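Local coordinates for protein PtLCIB4 H88A mutant (Phaeodactylum tricornutum, PDB 5B5Z) that probably acts as a zinc-dependent beta-carbonic anhydrase of the LCIB family, interconverting carbon dioxide and bicarbonate, here as an engineered point mutant, at residues 32-37 with 256-261. Residues are numbered along the deposited sequence; the frame is centred on the assembly and turned at random.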
ATOM      1  N   ALA A  32       0.499 -13.974 -16.048  1.00 20.70           N
ATOM      2  CA  ALA A  32       1.411 -13.849 -17.176  1.00 18.74           C
ATOM      3  C   ALA A  32       0.671 -13.435 -18.449  1.00 18.08           C
ATOM      4  O   ALA A  32       1.119 -12.549 -19.181  1.00 18.76           O
ATOM      5  CB  ALA A  32       2.172 -15.163 -17.391  1.00 19.16           C
ATOM      6  N   GLU A  33      -0.474 -14.064 -18.706  1.00 17.35           N
ATOM      7  CA  GLU A  33      -1.296 -13.691 -19.850  1.00 16.18           C
ATOM      8  C   GLU A  33      -1.756 -12.244 -19.769  1.00 16.89           C
ATOM      9  O   GLU A  33      -1.787 -11.537 -20.765  1.00 18.49           O
ATOM     10  CB  GLU A  33      -2.518 -14.617 -19.957  1.00 19.53           C
ATOM     11  CG  GLU A  33      -2.164 -16.033 -20.425  1.00 23.52           C
ATOM     12  CD  GLU A  33      -3.282 -17.051 -20.189  1.00 27.06           C
ATOM     13  OE1 GLU A  33      -4.306 -16.711 -19.548  1.00 22.38           O
ATOM     14  OE2 GLU A  33      -3.133 -18.208 -20.648  1.00 30.56           O
ATOM     15  N   LEU A  34      -2.149 -11.820 -18.576  1.00 16.00           N
ATOM     16  CA  LEU A  34      -2.602 -10.447 -18.376  1.00 15.00           C
ATOM     17  C   LEU A  34      -1.505  -9.425 -18.695  1.00 14.16           C
ATOM     18  O   LEU A  34      -1.716  -8.465 -19.435  1.00 16.08           O
ATOM     19  CB  LEU A  34      -3.082 -10.262 -16.936  1.00 14.98           C
ATOM     20  CG  LEU A  34      -3.452  -8.823 -16.561  1.00 14.98           C
ATOM     21  CD1 LEU A  34      -4.747  -8.414 -17.248  1.00 16.35           C
ATOM     22  CD2 LEU A  34      -3.565  -8.693 -15.042  1.00 16.86           C
ATOM     23  N   VAL A  35      -0.341  -9.609 -18.092  1.00 15.60           N
ATOM     24  CA  VAL A  35       0.734  -8.650 -18.275  1.00 14.98           C
ATOM     25  C   VAL A  35       1.183  -8.617 -19.737  1.00 16.17           C
ATOM     26  O   VAL A  35       1.410  -7.545 -20.298  1.00 18.49           O
ATOM     27  CB  VAL A  35       1.901  -8.964 -17.349  1.00 16.83           C
ATOM     28  CG1 VAL A  35       3.098  -8.045 -17.654  1.00 17.77           C
ATOM     29  CG2 VAL A  35       1.453  -8.778 -15.900  1.00 18.02           C
ATOM     30  N   ALA A  36       1.264  -9.789 -20.361  1.00 16.96           N
ATOM     31  CA  ALA A  36       1.624  -9.865 -21.774  1.00 20.69           C
ATOM     32  C   ALA A  36       0.623  -9.112 -22.643  1.00 18.83           C
ATOM     33  O   ALA A  36       1.000  -8.303 -23.494  1.00 20.25           O
ATOM     34  CB  ALA A  36       1.726 -11.316 -22.213  1.00 21.52           C
ATOM     35  N   MET A  37      -0.662  -9.354 -22.398  1.00 16.51           N
ATOM     36  CA  MET A  37      -1.718  -8.723 -23.173  1.00 18.23           C
ATOM     37  C   MET A  37      -1.746  -7.204 -22.990  1.00 19.31           C
ATOM     38  O   MET A  37      -1.832  -6.452 -23.959  1.00 22.13           O
ATOM     39  CB  MET A  37      -3.077  -9.317 -22.797  1.00 21.26           C
ATOM     40  CG  MET A  37      -4.196  -8.712 -23.587  1.00 22.80           C
ATOM     41  SD  MET A  37      -5.829  -8.943 -22.851  1.00 38.24           S
ATOM     42  CE  MET A  37      -5.762  -7.833 -21.427  1.00 25.20           C
ATOM     43  N   PHE A 256      -6.645 -13.180 -13.170  1.00 13.72           N
ATOM     44  CA  PHE A 256      -7.278 -11.875 -13.145  1.00 12.69           C
ATOM     45  C   PHE A 256      -8.409 -11.847 -14.156  1.00 16.97           C
ATOM     46  O   PHE A 256      -8.254 -12.309 -15.287  1.00 16.74           O
ATOM     47  CB  PHE A 256      -6.239 -10.773 -13.444  1.00 13.30           C
ATOM     48  CG  PHE A 256      -6.703  -9.368 -13.094  1.00 14.01           C
ATOM     49  CD1 PHE A 256      -7.379  -8.576 -14.028  1.00 12.72           C
ATOM     50  CD2 PHE A 256      -6.442  -8.835 -11.829  1.00 15.16           C
ATOM     51  CE1 PHE A 256      -7.797  -7.280 -13.705  1.00 13.78           C
ATOM     52  CE2 PHE A 256      -6.843  -7.536 -11.505  1.00 14.75           C
ATOM     53  CZ  PHE A 256      -7.527  -6.762 -12.438  1.00 15.57           C
ATOM     54  N   VAL A 257      -9.549 -11.319 -13.726  1.00 13.28           N
ATOM     55  CA  VAL A 257     -10.697 -11.118 -14.589  1.00 14.28           C
ATOM     56  C   VAL A 257     -10.774  -9.661 -14.996  1.00 14.53           C
ATOM     57  O   VAL A 257     -11.116  -8.820 -14.179  1.00 14.40           O
ATOM     58  CB  VAL A 257     -12.003 -11.499 -13.863  1.00 14.23           C
ATOM     59  CG1 VAL A 257     -13.211 -11.469 -14.835  1.00 19.24           C
ATOM     60  CG2 VAL A 257     -11.850 -12.846 -13.176  1.00 18.12           C
ATOM     61  N   VAL A 258     -10.468  -9.355 -16.251  1.00 13.85           N
ATOM     62  CA  VAL A 258     -10.517  -7.974 -16.726  1.00 13.63           C
ATOM     63  C   VAL A 258     -11.940  -7.493 -16.966  1.00 14.23           C
ATOM     64  O   VAL A 258     -12.670  -8.066 -17.775  1.00 15.44           O
ATOM     65  CB  VAL A 258      -9.732  -7.790 -18.036  1.00 14.02           C
ATOM     66  CG1 VAL A 258      -9.768  -6.341 -18.462  1.00 15.74           C
ATOM     67  CG2 VAL A 258      -8.312  -8.228 -17.849  1.00 16.40           C
ATOM     68  N   ARG A 259     -12.322  -6.430 -16.273  1.00 14.75           N
ATOM     69  CA  ARG A 259     -13.638  -5.838 -16.442  1.00 15.29           C
ATOM     70  C   ARG A 259     -13.565  -4.479 -17.159  1.00 16.68           C
ATOM     71  O   ARG A 259     -14.516  -4.057 -17.820  1.00 18.62           O
ATOM     72  CB  ARG A 259     -14.302  -5.686 -15.075  1.00 15.92           C
ATOM     73  CG  ARG A 259     -14.744  -6.980 -14.443  1.00 19.16           C
ATOM     74  CD  ARG A 259     -16.002  -7.501 -15.126  1.00 23.57           C
ATOM     75  NE  ARG A 259     -16.958  -8.005 -14.144  1.00 33.29           N
ATOM     76  CZ  ARG A 259     -17.163  -9.297 -13.914  1.00 27.74           C
ATOM     77  NH1 ARG A 259     -16.480 -10.202 -14.594  1.00 30.46           N
ATOM     78  NH2 ARG A 259     -18.037  -9.674 -13.002  1.00 31.71           N
ATOM     79  N   ARG A 260     -12.421  -3.804 -17.025  1.00 15.13           N
ATOM     80  CA  ARG A 260     -12.171  -2.501 -17.633  1.00 16.96           C
ATOM     81  C   ARG A 260     -10.746  -2.474 -18.177  1.00 15.09           C
ATOM     82  O   ARG A 260      -9.803  -2.879 -17.488  1.00 14.14           O
ATOM     83  CB  ARG A 260     -12.349  -1.357 -16.624  1.00 20.19           C
ATOM     84  N   PHE A 261     -10.589  -2.036 -19.419  1.00 16.04           N
ATOM     85  CA  PHE A 261      -9.259  -1.825 -19.987  1.00 15.53           C
ATOM     86  C   PHE A 261      -9.405  -0.714 -21.013  1.00 18.04           C
ATOM     87  O   PHE A 261      -9.963  -0.925 -22.086  1.00 19.60           O
ATOM     88  CB  PHE A 261      -8.715  -3.101 -20.615  1.00 17.40           C
ATOM     89  CG  PHE A 261      -7.318  -2.967 -21.150  1.00 16.35           C
ATOM     90  CD1 PHE A 261      -6.474  -1.965 -20.699  1.00 17.01           C
ATOM     91  CD2 PHE A 261      -6.851  -3.856 -22.104  1.00 18.78           C
ATOM     92  CE1 PHE A 261      -5.189  -1.853 -21.202  1.00 17.08           C
ATOM     93  CE2 PHE A 261      -5.564  -3.748 -22.612  1.00 17.94           C
ATOM     94  CZ  PHE A 261      -4.732  -2.754 -22.151  1.00 18.48           C
TER
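The Phe-256 ring takes Leu-34 CD2 on a slant, at the end nearest the backbone: the methyl sits 3.7 Å from Phe-256 CB and 3.8 Å from Phe-256 CG. At the edge of the same ring, in its plane, lies the CG2 methyl of its strand neighbour Val-258. The Phe-261 ring is likewise approached obliquely, by the Met-37 methyl, with CE 4.2 Å from Phe-261 CD2; these two side chains run past one another in opposite senses. Leu-34 bridges Phe-256 and Val-258. Its two methyls part to different neighbours, CD2 to Phe-256 and CD1 to 3.6 Å from Val-258 CG2, a chi1 of 174° having swung CG away from the backbone N. Met-37 reaches out extended until a bend at chi3 (72°) turns CE toward Phe-261, at a looser 4.4 Å from Val-258 CG2. Leu-34 and Met-37, three residues apart, share one face of helix 31-43; the axes of helix segment 32-37 and strand 256-258 approach to 9.5 Å, their N-to-C directions 40° apart. On the strand, a classic beta bulge sets Arg-259 and Arg-260 both opposite Gly-242, and past it Phe-261 points toward the helix, as Phe-256 and Val-258 do before it. Helix 65-75 closes in through Leu-67, which touches both Leu-34 and Phe-256; Phe-274 meets the Phe-261 ring. Cutting Leu-34 back to an alanine would probably open a gap between helix and strand, Phe-256 losing the CD2 methyl and Val-258 CG2 the CD1 methyl packed on it. About 12 Å separates the Phe-256 side chain from the bound zinc ion, so this is helix-on-sheet core packing away from the metal. Every contact between the segments is apolar, which implies cohesion by shape and burial of hydrocarbon rather than by polar pairing.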